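PDB 3HM4: chemotaxis protein CheX from Desulfovibrio desulfuricans subsp. desulfuricans str. G20, which probably acts in chemotaxis as a CheX-type phosphatase, removing phosphate from the response regulator CheY as its relatives do. Local coordinates for residues K74-D79 / K89-E94; D83-T88 / V121-G126; I7-P12 / V151-E156. One frame throughout, in Å; residues are numbered along the deposited sequence. Where two conformers were deposited one is given.

Interaction 1: K74-D79 / K89-E94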
ATOM      1  N   LYS A  74      17.015 -14.070  -0.847  1.00 17.36           N
ATOM      2  CA  LYS A  74      17.983 -15.172  -0.826  1.00 19.05           C
ATOM      3  C   LYS A  74      18.105 -15.792   0.568  1.00 20.97           C
ATOM      4  O   LYS A  74      18.230 -17.034   0.716  1.00 23.21           O
ATOM      5  CB  LYS A  74      19.346 -14.713  -1.351  1.00 19.43           C
ATOM      6  CG  LYS A  74      19.366 -14.468  -2.820  1.00 22.28           C
ATOM      7  CD  LYS A  74      20.738 -14.107  -3.336  1.00 27.83           C
ATOM      8  CE  LYS A  74      20.718 -13.962  -4.838  1.00 32.64           C
ATOM      9  NZ  LYS A  74      22.078 -13.822  -5.407  1.00 39.29           N
ATOM     10  N   ALA A  75      18.130 -14.971   1.608  1.00 19.94           N
ATOM     11  CA  ALA A  75      18.218 -15.478   2.984  1.00 20.03           C
ATOM     12  C   ALA A  75      17.001 -16.324   3.367  1.00 20.87           C
ATOM     13  O   ALA A  75      17.163 -17.401   3.965  1.00 23.16           O
ATOM     14  CB  ALA A  75      18.418 -14.361   3.977  1.00 21.15           C
HETATM   15  N   MSE A  76      15.816 -15.915   2.926  1.00 20.88           N
HETATM   16  CA  MSE A  76      14.578 -16.592   3.293  0.80 20.04           C
HETATM   17  C   MSE A  76      14.231 -17.807   2.476  1.00 21.28           C
HETATM   18  O   MSE A  76      13.685 -18.767   3.028  1.00 25.67           O
HETATM   19  CB  MSE A  76      13.421 -15.609   3.247  0.80 18.90           C
HETATM   20  CG  MSE A  76      13.606 -14.593   4.324  0.80 17.75           C
HETATM   21 SE   MSE A  76      12.267 -13.286   4.290  0.60 15.79          SE
HETATM   22  CE  MSE A  76      10.729 -14.386   4.913  0.80 19.90           C
ATOM     23  N   LEU A  77      14.532 -17.770   1.183  1.00 21.30           N
ATOM     24  CA  LEU A  77      14.203 -18.823   0.258  1.00 22.31           C
ATOM     25  C   LEU A  77      15.394 -19.497  -0.407  1.00 22.59           C
ATOM     26  O   LEU A  77      15.186 -20.520  -1.068  1.00 26.44           O
ATOM     27  CB  LEU A  77      13.194 -18.294  -0.755  1.00 22.01           C
ATOM     28  CG  LEU A  77      11.865 -17.787  -0.162  1.00 22.52           C
ATOM     29  CD1 LEU A  77      11.029 -16.984  -1.160  1.00 24.57           C
ATOM     30  CD2 LEU A  77      11.070 -18.994   0.348  1.00 25.20           C
ATOM     31  N   GLY A  78      16.625 -19.035  -0.153  1.00 22.91           N
ATOM     32  CA  GLY A  78      17.860 -19.666  -0.677  1.00 24.10           C
ATOM     33  C   GLY A  78      18.622 -18.836  -1.709  1.00 25.93           C
ATOM     34  O   GLY A  78      18.018 -18.083  -2.495  1.00 26.16           O
ATOM     35  N   ASP A  79      19.953 -19.003  -1.709  1.00 27.41           N
ATOM     36  CA  ASP A  79      20.893 -18.245  -2.589  1.00 27.92           C
ATOM     37  C   ASP A  79      20.560 -18.276  -4.081  1.00 27.56           C
ATOM     38  O   ASP A  79      20.797 -17.299  -4.812  1.00 28.36           O
ATOM     39  CB  ASP A  79      22.349 -18.702  -2.364  1.00 28.86           C
ATOM     40  N   LYS A  89       7.546 -11.218  -3.796  1.00 14.32           N
ATOM     41  CA  LYS A  89       6.195 -11.087  -3.272  1.00 14.46           C
ATOM     42  C   LYS A  89       6.036 -11.922  -2.005  1.00 14.47           C
ATOM     43  O   LYS A  89       5.589 -11.429  -0.969  1.00 15.39           O
ATOM     44  CB  LYS A  89       5.185 -11.529  -4.311  1.00 15.72           C
ATOM     45  CG  LYS A  89       3.747 -11.537  -3.849  1.00 17.04           C
ATOM     46  CD  LYS A  89       2.791 -12.015  -4.950  1.00 20.34           C
ATOM     47  CE  LYS A  89       1.365 -11.982  -4.441  1.00 22.37           C
ATOM     48  NZ  LYS A  89       0.395 -12.120  -5.552  1.00 26.56           N
ATOM     49  N   ASP A  90       6.407 -13.197  -2.095  1.00 15.53           N
ATOM     50  CA  ASP A  90       6.224 -14.102  -0.972  1.00 14.88           C
ATOM     51  C   ASP A  90       7.076 -13.767   0.259  1.00 14.68           C
ATOM     52  O   ASP A  90       6.577 -13.707   1.400  1.00 14.81           O
ATOM     53  CB  ASP A  90       6.451 -15.570  -1.369  1.00 15.87           C
ATOM     54  CG  ASP A  90       5.373 -16.114  -2.293  1.00 20.44           C
ATOM     55  OD1 ASP A  90       4.235 -15.583  -2.337  1.00 22.02           O
ATOM     56  OD2 ASP A  90       5.682 -17.098  -3.016  1.00 21.91           O
ATOM     57  N   ALA A  91       8.364 -13.517   0.030  1.00 13.28           N
ATOM     58  CA  ALA A  91       9.313 -13.273   1.133  1.00 14.24           C
ATOM     59  C   ALA A  91       9.070 -11.916   1.793  1.00 12.45           C
ATOM     60  O   ALA A  91       8.930 -11.806   3.015  1.00 13.40           O
ATOM     61  CB  ALA A  91      10.773 -13.356   0.634  1.00 14.80           C
ATOM     62  N   VAL A  92       8.989 -10.871   0.972  1.00 12.29           N
ATOM     63  CA  VAL A  92       8.764  -9.521   1.517  1.00 12.79           C
ATOM     64  C   VAL A  92       7.360  -9.413   2.084  1.00 11.96           C
ATOM     65  O   VAL A  92       7.158  -8.740   3.097  1.00 12.25           O
ATOM     66  CB  VAL A  92       9.112  -8.415   0.491  1.00 12.34           C
ATOM     67  CG1 VAL A  92       8.707  -7.007   1.023  1.00 13.16           C
ATOM     68  CG2 VAL A  92      10.604  -8.504   0.139  1.00 14.97           C
ATOM     69  N   GLY A  93       6.407 -10.085   1.446  1.00 11.52           N
ATOM     70  CA  GLY A  93       5.043 -10.094   1.970  1.00 12.83           C
ATOM     71  C   GLY A  93       4.968 -10.718   3.363  1.00 12.43           C
ATOM     72  O   GLY A  93       4.295 -10.189   4.254  1.00 13.80           O
ATOM     73  N   GLU A  94       5.700 -11.815   3.567  1.00 13.28           N
ATOM     74  CA  GLU A  94       5.714 -12.431   4.895  1.00 14.92           C
ATOM     75  C   GLU A  94       6.409 -11.562   5.921  1.00 13.47           C
ATOM     76  O   GLU A  94       5.936 -11.417   7.050  1.00 14.29           O
ATOM     77  CB  GLU A  94       6.322 -13.826   4.850  1.00 17.44           C
ATOM     78  CG  GLU A  94       6.330 -14.525   6.225  1.00 18.89           C
ATOM     79  CD  GLU A  94       4.926 -14.713   6.866  1.00 25.27           C
ATOM     80  OE1 GLU A  94       3.905 -14.806   6.145  1.00 28.51           O
ATOM     81  OE2 GLU A  94       4.834 -14.806   8.122  1.00 33.78           O
TER
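Met76, Leu77 and Ala91 join two consecutive helices: the last turn of helix 66-77 lies against an early turn of helix 84-109, and a short connection carries the chain from one to the other. The backbones come nearest at Met76 and Ala91, whose CA atoms are 6.6 Å apart. Residue 76 is a selenomethionine modelled in two conformers; in the one described, its SE sits 4.0 Å from Ala91 CB. The side chain runs extended to SE and then bends (chi3 70°), which brings the terminal CE alongside the Ala91 backbone, 3.7 Å from Ala91 O. The same methyl grazes Glu94 CB at 4.4 Å, while the carboxylate of Glu94 leads away from the contact. Leu77 meets the alanine with a single branch, its CD1 lying 4.1 Å from Ala91 CB. The small methyl of Ala91 is thus met by both SE of Met76 and CD1 of Leu77. Directly after Leu77 helix 66-77 ends: Gly78 N still donates to Lys74 O at 2.7 Å, but Gly78 leaves the helical region with a phi of 112°. Met76 also touches Met24 of helix 10-25, so it packs against two helices. With no polar bond between the segments and 176 Å² buried in all, the join rests on shape and dispersion, with Ala91 small enough to let SE and CD1 both reach its CB.

Interaction 2: D83-T88 / V121-G126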
ATOM      1  N   ASP A  83      12.329 -17.548  -8.854  1.00 28.08           N
ATOM      2  CA  ASP A  83      11.525 -16.635  -9.678  1.00 25.48           C
ATOM      3  C   ASP A  83      11.522 -15.357  -8.842  1.00 23.21           C
ATOM      4  O   ASP A  83      10.830 -15.317  -7.842  1.00 22.26           O
ATOM      5  CB  ASP A  83      10.147 -17.285  -9.826  1.00 25.77           C
ATOM      6  CG  ASP A  83       9.062 -16.392 -10.400  1.00 28.82           C
ATOM      7  OD1 ASP A  83       9.177 -15.157 -10.503  1.00 28.79           O
ATOM      8  OD2 ASP A  83       7.992 -16.983 -10.666  1.00 34.97           O
ATOM      9  N   ILE A  84      12.297 -14.355  -9.255  1.00 23.10           N
ATOM     10  CA  ILE A  84      12.453 -13.132  -8.483  1.00 22.75           C
ATOM     11  C   ILE A  84      11.118 -12.436  -8.171  1.00 20.96           C
ATOM     12  O   ILE A  84      10.958 -11.949  -7.067  1.00 20.91           O
ATOM     13  CB  ILE A  84      13.464 -12.134  -9.138  1.00 23.38           C
ATOM     14  CG1 ILE A  84      13.847 -11.022  -8.150  1.00 24.42           C
ATOM     15  CG2 ILE A  84      12.891 -11.519 -10.439  1.00 26.22           C
ATOM     16  CD1 ILE A  84      14.461 -11.497  -6.831  1.00 27.02           C
ATOM     17  N   ILE A  85      10.171 -12.379  -9.097  1.00 20.01           N
ATOM     18  CA  ILE A  85       8.896 -11.708  -8.841  1.00 19.61           C
ATOM     19  C   ILE A  85       8.071 -12.459  -7.765  1.00 18.17           C
ATOM     20  O   ILE A  85       7.662 -11.882  -6.744  1.00 18.37           O
ATOM     21  CB  ILE A  85       8.071 -11.496 -10.131  1.00 21.69           C
ATOM     22  CG1 ILE A  85       8.853 -10.702 -11.197  1.00 28.94           C
ATOM     23  CG2 ILE A  85       6.740 -10.817  -9.829  1.00 22.89           C
ATOM     24  CD1 ILE A  85       9.430  -9.409 -10.771  1.00 33.77           C
ATOM     25  N   GLN A  86       7.847 -13.751  -7.976  1.00 18.26           N
ATOM     26  CA  GLN A  86       7.075 -14.523  -7.028  1.00 16.95           C
ATOM     27  C   GLN A  86       7.759 -14.596  -5.651  1.00 16.41           C
ATOM     28  O   GLN A  86       7.092 -14.490  -4.611  1.00 16.43           O
ATOM     29  CB  GLN A  86       6.831 -15.950  -7.543  1.00 18.22           C
ATOM     30  CG  GLN A  86       5.918 -16.763  -6.661  1.00 17.98           C
ATOM     31  CD  GLN A  86       4.490 -16.274  -6.666  1.00 21.40           C
ATOM     32  OE1 GLN A  86       3.940 -16.013  -7.729  1.00 27.92           O
ATOM     33  NE2 GLN A  86       3.875 -16.156  -5.479  1.00 25.36           N
ATOM     34  N   ASP A  87       9.073 -14.807  -5.643  1.00 16.72           N
ATOM     35  CA  ASP A  87       9.794 -14.982  -4.393  1.00 16.72           C
ATOM     36  C   ASP A  87       9.881 -13.664  -3.614  1.00 15.80           C
ATOM     37  O   ASP A  87       9.828 -13.698  -2.381  1.00 15.51           O
ATOM     38  CB  ASP A  87      11.168 -15.624  -4.621  1.00 16.49           C
ATOM     39  CG  ASP A  87      11.106 -17.041  -5.175  1.00 18.42           C
ATOM     40  OD1 ASP A  87      10.053 -17.678  -5.116  1.00 20.76           O
ATOM     41  OD2 ASP A  87      12.156 -17.454  -5.689  1.00 21.82           O
ATOM     42  N   THR A  88      10.014 -12.554  -4.336  1.00 14.22           N
ATOM     43  CA  THR A  88       9.983 -11.225  -3.695  1.00 13.78           C
ATOM     44  C   THR A  88       8.614 -10.967  -3.056  1.00 13.98           C
ATOM     45  O   THR A  88       8.540 -10.572  -1.897  1.00 13.96           O
ATOM     46  CB  THR A  88      10.387 -10.083  -4.665  1.00 13.61           C
ATOM     47  OG1 THR A  88      11.721 -10.356  -5.070  1.00 15.68           O
ATOM     48  CG2 THR A  88      10.323  -8.715  -3.998  1.00 14.97           C
ATOM     49  N   VAL A 121       2.952  -5.637  -2.022  1.00  9.85           N
ATOM     50  CA  VAL A 121       4.357  -5.550  -2.394  1.00 10.42           C
ATOM     51  C   VAL A 121       4.456  -4.854  -3.738  1.00 11.13           C
ATOM     52  O   VAL A 121       3.741  -5.198  -4.696  1.00  9.88           O
ATOM     53  CB  VAL A 121       5.055  -6.930  -2.415  1.00 10.03           C
ATOM     54  CG1 VAL A 121       6.493  -6.748  -2.928  1.00 12.54           C
ATOM     55  CG2 VAL A 121       5.028  -7.577  -1.053  1.00 12.43           C
ATOM     56  N   ILE A 122       5.324  -3.841  -3.794  1.00  9.66           N
ATOM     57  CA  ILE A 122       5.539  -3.017  -4.955  1.00 10.58           C
ATOM     58  C   ILE A 122       6.933  -3.274  -5.516  1.00  9.84           C
ATOM     59  O   ILE A 122       7.916  -3.317  -4.776  1.00 10.63           O
ATOM     60  CB  ILE A 122       5.388  -1.520  -4.615  1.00 11.53           C
ATOM     61  CG1 ILE A 122       3.939  -1.222  -4.140  1.00 15.31           C
ATOM     62  CG2 ILE A 122       5.712  -0.609  -5.816  1.00 12.51           C
ATOM     63  CD1 ILE A 122       3.721  -1.330  -2.747  1.00 20.77           C
HETATM   64  N   MSE A 123       7.027  -3.461  -6.837  1.00  9.85           N
HETATM   65  CA  MSE A 123       8.318  -3.628  -7.463  1.00 11.49           C
HETATM   66  C   MSE A 123       8.502  -2.713  -8.660  1.00 11.95           C
HETATM   67  O   MSE A 123       7.551  -2.367  -9.348  1.00 13.24           O
HETATM   68  CB  MSE A 123       8.500  -5.070  -7.899  1.00 12.10           C
HETATM   69  CG  MSE A 123       8.336  -6.114  -6.789  1.00 13.23           C
HETATM   70 SE   MSE A 123       8.506  -7.917  -7.368  0.75 15.71          SE
HETATM   71  CE  MSE A 123       7.090  -8.700  -6.368  1.00 21.05           C
ATOM     72  N   GLY A 124       9.751  -2.361  -8.900  1.00 13.03           N
ATOM     73  CA  GLY A 124      10.168  -1.560 -10.063  1.00 12.74           C
ATOM     74  C   GLY A 124      11.232  -0.606  -9.599  1.00 12.89           C
ATOM     75  O   GLY A 124      11.072   0.067  -8.606  1.00 13.72           O
ATOM     76  N   ASP A 125      12.370  -0.572 -10.303  1.00 13.70           N
ATOM     77  CA  ASP A 125      13.487   0.240  -9.841  1.00 13.42           C
ATOM     78  C   ASP A 125      13.096   1.717  -9.785  1.00 13.74           C
ATOM     79  O   ASP A 125      12.493   2.257 -10.731  1.00 14.95           O
ATOM     80  CB  ASP A 125      14.693   0.117 -10.780  1.00 14.99           C
ATOM     81  CG  ASP A 125      15.398  -1.211 -10.677  1.00 19.31           C
ATOM     82  OD1 ASP A 125      14.998  -2.101  -9.911  1.00 18.98           O
ATOM     83  OD2 ASP A 125      16.413  -1.351 -11.397  1.00 22.54           O
ATOM     84  N   GLY A 126      13.361   2.347  -8.645  1.00 13.10           N
ATOM     85  CA  GLY A 126      13.113   3.769  -8.508  1.00 13.51           C
ATOM     86  C   GLY A 126      11.658   4.192  -8.476  1.00 12.05           C
ATOM     87  O   GLY A 126      11.353   5.363  -8.726  1.00 14.05           O
TER
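Helix 84-88, carrying Ile85 and Thr88, runs at 150° to strand 121-123 with its Met123, close to antiparallel, and their axes approach to 10.0 Å. Selenomethionine Met123 reaches from the strand to the helix. Its SE lies 3.8 Å from Ile85 CD1, the two side chains crossing at a slant, and 3.9 Å from Thr88 CG2, the threonine and selenomethionine side chains reaching toward each other tip to tip. A bend at the last torsion (chi3 -139°) sends CE onto the helix backbone, 3.3 Å from Ile85 O, a close approach indicating tight packing. Val121 is more distant, its CG1 4.4 Å from Thr88 CG2. The threonine methyl faces the strand while the hydroxyl turns back on the helix: Thr88 OG1 donates to Ile84 O at 2.7 Å, and Thr88 N reaches that oxygen from the other face of its plane. Two bonds grip one carbonyl, and the one from OG1 fixes the rotation about CA-CB that leaves CG2 facing the strand. At the helix start Asp83 is the N-cap, and Gln86 N donates to its OD1 at 3.2 Å in an almost straight bond (175°) that arrives from above the carboxylate plane. Ile85 also packs on Val41 of the second subunit. Residues 121-123 pair antiparallel with a strand of that subunit, so the arrangement is that of a helix covering an antiparallel sheet that continues through a dimer interface.

Interaction 3: I7-P12 / V151-E156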
ATOM      1  N   ILE A   7       6.616  10.247  16.323  1.00 21.19           N
ATOM      2  CA  ILE A   7       8.015   9.840  16.530  1.00 23.45           C
ATOM      3  C   ILE A   7       8.245   9.201  17.916  1.00 24.24           C
ATOM      4  O   ILE A   7       9.046   8.296  18.073  1.00 23.08           O
ATOM      5  CB  ILE A   7       8.980  11.002  16.251  1.00 22.98           C
ATOM      6  CG1 ILE A   7      10.373  10.473  15.909  1.00 23.96           C
ATOM      7  CG2 ILE A   7       8.997  11.997  17.410  1.00 24.37           C
ATOM      8  CD1 ILE A   7      11.188  11.460  15.111  1.00 22.62           C
ATOM      9  N   GLU A   8       7.471   9.671  18.892  1.00 25.28           N
ATOM     10  CA  GLU A   8       7.483   9.155  20.259  0.60 25.04           C
ATOM     11  C   GLU A   8       7.061   7.681  20.378  1.00 24.81           C
ATOM     12  O   GLU A   8       7.345   7.041  21.388  1.00 26.00           O
ATOM     13  CB  GLU A   8       6.604  10.044  21.173  0.60 26.45           C
ATOM     14  CG  GLU A   8       5.070   9.976  20.966  0.60 26.77           C
ATOM     15  CD  GLU A   8       4.508  10.628  19.681  0.60 26.88           C
ATOM     16  OE1 GLU A   8       5.237  11.344  18.929  0.60 22.24           O
ATOM     17  OE2 GLU A   8       3.311  10.403  19.421  0.60 29.13           O
ATOM     18  N   ILE A   9       6.348   7.144  19.371  1.00 22.56           N
ATOM     19  CA  ILE A   9       5.974   5.720  19.409  1.00 22.00           C
ATOM     20  C   ILE A   9       6.703   4.950  18.294  1.00 17.89           C
ATOM     21  O   ILE A   9       6.269   3.871  17.917  1.00 18.48           O
ATOM     22  CB  ILE A   9       4.420   5.387  19.513  1.00 25.12           C
ATOM     23  CG1 ILE A   9       3.640   5.558  18.213  1.00 29.00           C
ATOM     24  CG2 ILE A   9       3.780   6.071  20.763  1.00 28.92           C
ATOM     25  CD1 ILE A   9       3.775   6.775  17.518  1.00 31.30           C
ATOM     26  N   ALA A  10       7.858   5.446  17.866  1.00 18.22           N
ATOM     27  CA  ALA A  10       8.656   4.725  16.864  1.00 17.31           C
ATOM     28  C   ALA A  10       9.172   3.372  17.384  1.00 16.95           C
ATOM     29  O   ALA A  10       9.248   2.428  16.598  1.00 14.80           O
ATOM     30  CB  ALA A  10       9.839   5.595  16.430  1.00 18.42           C
ATOM     31  N   LYS A  11       9.435   3.222  18.687  1.00 18.68           N
ATOM     32  CA  LYS A  11      10.076   1.987  19.200  1.00 20.02           C
ATOM     33  C   LYS A  11       9.399   0.656  18.831  1.00 19.54           C
ATOM     34  O   LYS A  11      10.073  -0.243  18.353  1.00 20.46           O
ATOM     35  CB  LYS A  11      10.319   2.060  20.728  1.00 23.26           C
ATOM     36  CG  LYS A  11      11.125   0.863  21.292  1.00 27.75           C
ATOM     37  N   PRO A  12       8.066   0.534  19.019  1.00 18.77           N
ATOM     38  CA  PRO A  12       7.461  -0.752  18.666  1.00 18.15           C
ATOM     39  C   PRO A  12       7.621  -1.134  17.186  1.00 17.88           C
ATOM     40  O   PRO A  12       7.793  -2.325  16.860  1.00 17.25           O
ATOM     41  CB  PRO A  12       5.982  -0.589  19.080  1.00 20.98           C
ATOM     42  CG  PRO A  12       5.799   0.821  19.283  1.00 21.55           C
ATOM     43  CD  PRO A  12       7.106   1.378  19.749  1.00 20.51           C
ATOM     44  N   VAL A 151      11.959   1.998   7.098  1.00 10.43           N
ATOM     45  CA  VAL A 151      10.598   1.743   7.570  0.50 10.90           C
ATOM     46  C   VAL A 151       9.935   3.086   7.768  1.00 10.68           C
ATOM     47  O   VAL A 151      10.563   4.024   8.290  1.00 11.38           O
ATOM     48  CB  VAL A 151      10.554   1.014   8.923  0.50 12.21           C
ATOM     49  CG1 VAL A 151       9.130   1.060   9.576  0.50 10.76           C
ATOM     50  CG2 VAL A 151      11.025  -0.405   8.746  0.50 13.12           C
ATOM     51  N   GLU A 152       8.673   3.214   7.341  1.00 10.90           N
ATOM     52  CA  GLU A 152       7.907   4.434   7.560  1.00 10.58           C
ATOM     53  C   GLU A 152       6.578   4.085   8.173  1.00 10.46           C
ATOM     54  O   GLU A 152       6.032   2.992   7.925  1.00 11.21           O
ATOM     55  CB  GLU A 152       7.690   5.187   6.251  1.00 10.86           C
ATOM     56  CG  GLU A 152       9.005   5.530   5.552  1.00 13.03           C
ATOM     57  CD  GLU A 152       8.887   6.270   4.272  1.00 15.82           C
ATOM     58  OE1 GLU A 152       7.826   6.188   3.653  1.00 18.18           O
ATOM     59  OE2 GLU A 152       9.926   6.844   3.825  1.00 16.49           O
ATOM     60  N   PHE A 153       6.053   4.981   8.987  1.00 10.33           N
ATOM     61  CA  PHE A 153       4.721   4.779   9.513  1.00 10.39           C
ATOM     62  C   PHE A 153       4.027   6.099   9.713  1.00  9.86           C
ATOM     63  O   PHE A 153       4.661   7.165   9.786  1.00 10.89           O
ATOM     64  CB  PHE A 153       4.701   3.916  10.791  1.00 11.45           C
ATOM     65  CG  PHE A 153       5.246   4.594  12.005  1.00 10.50           C
ATOM     66  CD1 PHE A 153       6.610   4.489  12.338  1.00 12.48           C
ATOM     67  CD2 PHE A 153       4.426   5.346  12.839  1.00 12.69           C
ATOM     68  CE1 PHE A 153       7.109   5.130  13.466  1.00 13.51           C
ATOM     69  CE2 PHE A 153       4.942   5.983  13.958  1.00 13.32           C
ATOM     70  CZ  PHE A 153       6.269   5.885  14.265  1.00 12.94           C
ATOM     71  N   CYS A 154       2.706   6.029   9.793  1.00  9.83           N
ATOM     72  CA  CYS A 154       1.908   7.204  10.128  1.00 10.18           C
ATOM     73  C   CYS A 154       0.664   6.756  10.881  1.00 11.11           C
ATOM     74  O   CYS A 154       0.246   5.603  10.755  1.00 10.16           O
ATOM     75  CB  CYS A 154       1.512   8.025   8.924  1.00 11.49           C
ATOM     76  SG  CYS A 154       0.527   7.167   7.686  1.00 13.36           S
ATOM     77  N   LEU A 155       0.102   7.689  11.653  1.00 12.09           N
ATOM     78  CA  LEU A 155      -1.159   7.477  12.364  1.00 13.12           C
ATOM     79  C   LEU A 155      -1.950   8.762  12.352  1.00 14.26           C
ATOM     80  O   LEU A 155      -1.368   9.820  12.573  1.00 15.66           O
ATOM     81  CB  LEU A 155      -0.944   7.060  13.810  1.00 13.60           C
ATOM     82  CG  LEU A 155      -0.500   5.654  14.133  1.00 17.96           C
ATOM     83  CD1 LEU A 155      -0.314   5.612  15.657  1.00 22.08           C
ATOM     84  CD2 LEU A 155      -1.519   4.635  13.680  1.00 19.18           C
ATOM     85  N   GLU A 156      -3.244   8.683  12.096  1.00 13.27           N
ATOM     86  CA  GLU A 156      -4.106   9.882  12.097  1.00 14.81           C
ATOM     87  C   GLU A 156      -5.443   9.597  12.741  1.00 15.67           C
ATOM     88  O   GLU A 156      -5.909   8.465  12.754  1.00 16.62           O
ATOM     89  CB  GLU A 156      -4.347  10.452  10.695  1.00 16.42           C
ATOM     90  CG  GLU A 156      -5.160   9.499   9.768  1.00 16.80           C
ATOM     91  CD  GLU A 156      -5.435  10.088   8.393  1.00 20.73           C
ATOM     92  OE1 GLU A 156      -4.561  10.799   7.876  1.00 19.39           O
ATOM     93  OE2 GLU A 156      -6.525   9.816   7.807  1.00 24.56           O
ATOM     94  OXT GLU A 156      -6.037  10.594  13.184  1.00 19.16           O
TER
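Ile9, Ala10 and Phe153 form the contact where the start of the first helix, 10-25, lies over the antiparallel sheet of this alpha+beta fold, on strand 149-155. The apolar contacts centre on the Phe153 ring. Ala10 supplies backbone as well as side chain: its CA is 3.7 Å from Phe153 CZ, and its CB is 4.1 Å from Phe153 CE1. Ile9 comes to another part of the ring, with its CD1 3.8 Å from Phe153 CE2, and the two side chains pass each other at an angle. Both partners approach the ring obliquely. The CB of Phe153 points to segment 7-12, and with CG between the backbone N and the carbonyl carbon (chi1 71°) the ring presents CE1, CZ and CE2 to Ile9 and Ala10. Ile9 CG1 takes the corresponding position on its own residue, and the following bend carries CD1 nearer to the strand.

Hydrogen bonding is confined to each segment and its surroundings. Within the first, Ala10 N donates to Ile7 O at 3.1 Å, spanning the 3-10 turn just ahead of the helix. The strand is held by its neighbours: Phe153 pairs through its backbone with Ile138, and Cys154 with Ser59.

Aromatic stacking brings in Phe13 of helix 10-25, whose ring stacks with that of Phe153. Ile138 and Ile140 add aliphatic contacts from the next strand, which places the ring in a buried layer between helix and sheet. Cys154 instead packs on Thr118 of the second subunit. The approach to the helix is closest at the far end of the phenyl ring, where CZ, besides meeting Ala10 CA, also lies 4.0 Å from Ala10 N.

Overall arrangement
Interactions 1 and 2 are neighbours, their centres 11 Å apart, and share helix 84-109: one joins it to helix 66-77, the other to strand 115-123. They touch directly, with Met123 CE 3.6 Å from Lys89 N, and their segments alternate along the sequence. Interaction 3 lies about 25 Å from each, centre to centre, on the opposite side of the chain's centre. It joins the two ends of the chain and so encloses the others in sequence. Strands 115-123 and 149-155 belong to one six-stranded antiparallel sheet, linking interactions 2 and 3. Segments of all three also reach the second subunit, and in interaction 2 strand 115-123 carries the sheet across the dimer interface.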